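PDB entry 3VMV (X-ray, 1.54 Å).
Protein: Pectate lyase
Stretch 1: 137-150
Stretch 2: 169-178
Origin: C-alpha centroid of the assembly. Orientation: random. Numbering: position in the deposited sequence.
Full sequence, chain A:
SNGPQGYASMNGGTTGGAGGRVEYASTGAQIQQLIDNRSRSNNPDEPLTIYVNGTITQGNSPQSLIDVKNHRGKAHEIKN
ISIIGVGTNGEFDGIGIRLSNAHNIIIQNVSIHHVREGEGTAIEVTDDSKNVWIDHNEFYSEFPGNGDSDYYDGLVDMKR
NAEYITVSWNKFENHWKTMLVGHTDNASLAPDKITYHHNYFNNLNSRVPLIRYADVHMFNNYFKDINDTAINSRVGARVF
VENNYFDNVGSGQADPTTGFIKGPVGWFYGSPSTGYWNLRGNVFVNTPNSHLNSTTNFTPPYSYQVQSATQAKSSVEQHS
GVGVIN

Stretch 1 137-150: NEFYSEFPGNGDSD
Stretch 2, residues 169-178: WNKFENHWKT

The apolar centre of the contact is Trp176, whose 150 Å² of covered surface is the largest share of any residue here. Its CA-to-CB bond points toward the other stretch, and chi1 of -72° (m) with chi2 of 84° sets the indole between two groups. Over one face lies Ser149, its CA 3.6 Å from the centroid of the five-membered ring and 16° off the normal, a CH-pi contact; Ser149 (chi1 62°, p) also places its CB 3.4 Å from Trp176 CE3. Against the opposite face comes Phe143 (chi1 175°, t; chi2 68°), edge-to-face, with planes at 88°, six-membered ring centroids 4.8 Å apart, and Phe143 CD1 3.5 Å from Trp176 CE2. At the indole edge, Trp176 NE1 donates to Pro144 O (3.0 Å, 148°), satisfying the ring's polar atom. Pro144 follows a cis peptide bond and opens a type II' turn to Gly147, closed by Gly147 N to Pro144 O at 2.9 Å. Gly145 (phi/psi 56/-136) and Gly147 (89/-2) occupy positive-phi positions that favour glycine.

A second apolar contact pairs buried Phe139 (chi1 -52°, m; chi2 -67°) with Phe172 (-70°, m; -100°). Phe139 CD2 lies over one face of the Phe172 ring, 3.5 Å from Phe172 CE1; the centroids are 5.0 Å apart and the planes oblique at 48°.

These rings project from one face of two parallel strands, one spanning 138-140 and the other running from Lys171 through Phe172, whose axes approach to 4.7 Å at 10°. Glu138 pairs with Lys171 (CA to CA 4.6 Å) and Phe139 with Phe172 (CA to CA 4.9 Å). Extended backbones, phi/psi -132/134 at Phe139 and -109/132 at Lys171, support the ladder: Lys171 N to Asn137 O, 2.8 Å; Phe139 N to Lys171 O, 2.8 Å; Glu173 N to Phe139 O, 3.0 Å. Before it, Asn170 (chi1 -56°, m) accepts Asn137 N at OD1 (2.8 Å). Beyond it, Asn174 turns the corner at 55/65 and its O accepts Ser141 N (2.9 Å).

The other sheet face carries Glu138, Lys171 and Glu173, all m at chi1. Glu138 CD packs 3.8 Å from Lys171 CD, while the charged ends, Glu138 OE2 and Lys171 NZ, stay 4.3 Å apart, bridged by a water 2.6 Å from each. Another water donates to Glu138 OE1 (3.0 Å) and Glu173 OE1 (2.8 Å), reconciling two acidic groups.

At the far polar edge, Lys177 (m, t, m, t) brings NZ to Asp150 OD1 (2.8 Å) in a salt bridge.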

# COMPACT_ATOMS: atom_id res chain seq x y z
N ASN A 137 -7.55 1.42 6.08
CA ASN A 137 -6.74 0.79 7.11
C ASN A 137 -5.80 1.80 7.77
O ASN A 137 -5.70 2.95 7.33
CB ASN A 137 -5.90 -0.30 6.49
CG ASN A 137 -6.72 -1.26 5.64
OD1 ASN A 137 -6.51 -1.36 4.38
ND2 ASN A 137 -7.60 -1.99 6.25
N GLU A 138 -5.08 1.34 8.79
CA GLU A 138 -4.04 2.15 9.42
C GLU A 138 -2.83 1.27 9.58
O GLU A 138 -2.94 0.15 10.04
CB GLU A 138 -4.49 2.72 10.77
CG GLU A 138 -5.68 3.66 10.56
CD GLU A 138 -6.13 4.42 11.78
OE1 GLU A 138 -5.37 4.58 12.77
OE2 GLU A 138 -7.28 4.93 11.77
N PHE A 139 -1.68 1.83 9.23
CA PHE A 139 -0.42 1.10 9.24
C PHE A 139 0.60 1.95 9.94
O PHE A 139 0.73 3.14 9.62
CB PHE A 139 0.08 0.85 7.81
CG PHE A 139 -0.96 0.21 6.90
CD1 PHE A 139 -1.39 -1.09 7.13
CD2 PHE A 139 -1.46 0.90 5.81
CE1 PHE A 139 -2.35 -1.71 6.31
CE2 PHE A 139 -2.40 0.29 4.96
CZ PHE A 139 -2.85 -1.01 5.20
N TYR A 140 1.38 1.37 10.85
CA TYR A 140 2.35 2.21 11.57
C TYR A 140 3.39 1.34 12.27
O TYR A 140 3.16 0.14 12.44
CB TYR A 140 1.64 3.15 12.57
CG TYR A 140 0.68 2.51 13.54
CD1 TYR A 140 1.10 2.17 14.84
CD2 TYR A 140 -0.64 2.28 13.19
CE1 TYR A 140 0.22 1.65 15.75
CE2 TYR A 140 -1.54 1.73 14.11
CZ TYR A 140 -1.09 1.43 15.38
OH TYR A 140 -1.92 0.85 16.34
N SER A 141 4.49 1.95 12.69
CA SER A 141 5.42 1.27 13.61
C SER A 141 5.99 2.34 14.53
O SER A 141 5.23 2.88 15.33
CB SER A 141 6.47 0.40 12.89
OG SER A 141 7.40 1.15 12.14
N GLU A 142 7.29 2.67 14.42
CA GLU A 142 7.81 3.83 15.13
C GLU A 142 8.76 4.58 14.21
O GLU A 142 9.49 3.96 13.42
CB GLU A 142 8.60 3.39 16.38
CG GLU A 142 7.87 2.55 17.40
CD GLU A 142 6.77 3.30 18.14
OE1 GLU A 142 6.78 4.55 18.19
OE2 GLU A 142 5.89 2.62 18.74
N PHE A 143 8.79 5.91 14.35
CA PHE A 143 9.81 6.72 13.68
C PHE A 143 10.06 7.94 14.57
O PHE A 143 9.13 8.71 14.83
CB PHE A 143 9.35 7.18 12.31
CG PHE A 143 10.32 8.11 11.66
CD1 PHE A 143 11.58 7.67 11.25
CD2 PHE A 143 10.00 9.45 11.52
CE1 PHE A 143 12.50 8.51 10.72
CE2 PHE A 143 10.93 10.33 10.95
CZ PHE A 143 12.18 9.86 10.57
N PRO A 144 11.32 8.16 14.99
CA PRO A 144 12.50 7.38 14.61
C PRO A 144 12.65 6.10 15.43
O PRO A 144 13.52 5.26 15.11
CB PRO A 144 13.67 8.35 14.95
CG PRO A 144 13.15 9.17 16.02
CD PRO A 144 11.70 9.44 15.62
N GLY A 145 11.85 5.96 16.47
CA GLY A 145 11.97 4.80 17.34
C GLY A 145 13.38 4.67 17.90
O GLY A 145 13.97 5.67 18.34
N ASN A 146 13.89 3.43 17.87
CA ASN A 146 15.26 3.08 18.30
C ASN A 146 16.36 3.47 17.32
O ASN A 146 17.54 3.18 17.56
CB ASN A 146 15.38 1.57 18.64
CG ASN A 146 15.59 0.63 17.38
OD1 ASN A 146 15.28 1.01 16.21
ND2 ASN A 146 16.08 -0.63 17.63
N GLY A 147 15.98 4.11 16.22
CA GLY A 147 16.95 4.62 15.25
C GLY A 147 17.37 3.65 14.15
O GLY A 147 18.20 4.02 13.30
N ASP A 148 16.87 2.41 14.19
CA ASP A 148 17.23 1.38 13.21
C ASP A 148 16.13 1.29 12.17
O ASP A 148 15.04 0.76 12.44
CB ASP A 148 17.46 0.03 13.92
CG ASP A 148 17.71 -1.13 12.95
OD1 ASP A 148 17.85 -0.92 11.72
OD2 ASP A 148 17.75 -2.28 13.44
N SER A 149 16.41 1.84 10.99
CA SER A 149 15.40 1.95 9.95
C SER A 149 14.95 0.57 9.47
O SER A 149 13.94 0.48 8.83
CB SER A 149 15.95 2.75 8.75
OG SER A 149 17.07 2.05 8.21
N ASP A 150 15.72 -0.49 9.76
CA ASP A 150 15.43 -1.82 9.24
C ASP A 150 14.82 -2.74 10.30
O ASP A 150 14.55 -3.92 10.04
CB ASP A 150 16.69 -2.49 8.70
CG ASP A 150 17.27 -1.79 7.52
OD1 ASP A 150 16.50 -1.30 6.68
OD2 ASP A 150 18.52 -1.73 7.41
N TRP A 169 -7.62 5.70 1.14
CA TRP A 169 -8.22 6.04 2.44
C TRP A 169 -7.51 5.45 3.66
O TRP A 169 -8.13 5.28 4.69
CB TRP A 169 -9.73 5.68 2.49
CG TRP A 169 -10.51 6.50 1.47
CD1 TRP A 169 -11.03 6.05 0.27
CD2 TRP A 169 -10.91 7.88 1.60
NE1 TRP A 169 -11.73 7.08 -0.34
CE2 TRP A 169 -11.65 8.21 0.43
CE3 TRP A 169 -10.70 8.86 2.57
CZ2 TRP A 169 -12.20 9.50 0.22
CZ3 TRP A 169 -11.26 10.14 2.37
CH2 TRP A 169 -12.00 10.43 1.18
N ASN A 170 -6.22 5.15 3.53
CA ASN A 170 -5.50 4.57 4.65
C ASN A 170 -4.69 5.60 5.37
O ASN A 170 -4.41 6.68 4.82
CB ASN A 170 -4.50 3.51 4.15
CG ASN A 170 -5.16 2.42 3.32
OD1 ASN A 170 -5.82 1.54 3.87
ND2 ASN A 170 -4.91 2.42 1.99
N LYS A 171 -4.29 5.30 6.60
CA LYS A 171 -3.26 6.13 7.26
C LYS A 171 -1.98 5.31 7.33
O LYS A 171 -2.03 4.13 7.66
CB LYS A 171 -3.68 6.48 8.68
CG LYS A 171 -4.97 7.33 8.73
CD LYS A 171 -5.24 7.77 10.18
CE LYS A 171 -6.45 8.72 10.24
NZ LYS A 171 -6.65 9.20 11.64
N PHE A 172 -0.87 5.93 6.92
CA PHE A 172 0.47 5.35 7.05
C PHE A 172 1.23 6.34 7.94
O PHE A 172 1.41 7.50 7.56
CB PHE A 172 1.18 5.37 5.68
CG PHE A 172 0.63 4.41 4.66
CD1 PHE A 172 1.26 3.19 4.44
CD2 PHE A 172 -0.52 4.73 3.92
CE1 PHE A 172 0.80 2.29 3.49
CE2 PHE A 172 -0.99 3.84 2.96
CZ PHE A 172 -0.33 2.59 2.76
N GLU A 173 1.69 5.93 9.12
CA GLU A 173 2.27 6.87 10.04
C GLU A 173 3.41 6.23 10.79
O GLU A 173 3.46 5.02 10.97
CB GLU A 173 1.23 7.30 11.07
CG GLU A 173 -0.05 7.89 10.47
CD GLU A 173 -0.92 8.62 11.51
OE1 GLU A 173 -2.06 8.18 11.75
OE2 GLU A 173 -0.47 9.65 12.08
N ASN A 174 4.31 7.08 11.25
CA ASN A 174 5.32 6.69 12.24
C ASN A 174 6.12 5.50 11.79
O ASN A 174 6.06 4.43 12.42
CB ASN A 174 4.67 6.43 13.61
CG ASN A 174 3.78 7.58 14.07
OD1 ASN A 174 4.05 8.73 13.80
ND2 ASN A 174 2.71 7.25 14.80
N HIS A 175 6.87 5.69 10.72
CA HIS A 175 7.56 4.54 10.13
C HIS A 175 8.73 5.03 9.29
O HIS A 175 8.70 6.12 8.76
CB HIS A 175 6.56 3.80 9.24
CG HIS A 175 7.00 2.44 8.83
ND1 HIS A 175 7.61 2.16 7.63
CD2 HIS A 175 6.91 1.26 9.50
CE1 HIS A 175 7.87 0.86 7.58
NE2 HIS A 175 7.49 0.31 8.71
N TRP A 176 9.74 4.19 9.12
CA TRP A 176 10.86 4.54 8.29
C TRP A 176 10.61 4.22 6.80
O TRP A 176 10.45 5.16 6.01
CB TRP A 176 12.13 3.81 8.76
CG TRP A 176 12.73 4.30 10.05
CD1 TRP A 176 12.38 3.93 11.33
CD2 TRP A 176 13.85 5.16 10.19
NE1 TRP A 176 13.21 4.55 12.24
CE2 TRP A 176 14.12 5.31 11.57
CE3 TRP A 176 14.64 5.86 9.26
CZ2 TRP A 176 15.16 6.12 12.05
CZ3 TRP A 176 15.68 6.66 9.74
CH2 TRP A 176 15.93 6.76 11.13
N LYS A 177 10.57 2.93 6.42
CA LYS A 177 10.55 2.53 5.00
C LYS A 177 9.12 2.22 4.56
O LYS A 177 8.64 1.08 4.66
CB LYS A 177 11.46 1.31 4.75
CG LYS A 177 12.88 1.48 5.29
CD LYS A 177 13.72 0.18 5.05
CE LYS A 177 13.17 -1.02 5.82
NZ LYS A 177 14.10 -2.19 5.57
N THR A 178 8.42 3.24 4.08
CA THR A 178 6.95 3.13 4.06
C THR A 178 6.36 2.16 3.02
O THR A 178 5.63 1.23 3.40
CB THR A 178 6.32 4.52 3.90
OG1 THR A 178 6.99 5.45 4.76
CG2 THR A 178 4.84 4.53 4.33
O HOH W 1 -2.55 5.54 12.37
O HOH W 2 -8.12 7.25 12.54
O HOH W 3 10.06 1.69 10.64
O HOH W 4 3.20 4.57 16.16
O HOH W 5 13.86 -4.51 7.42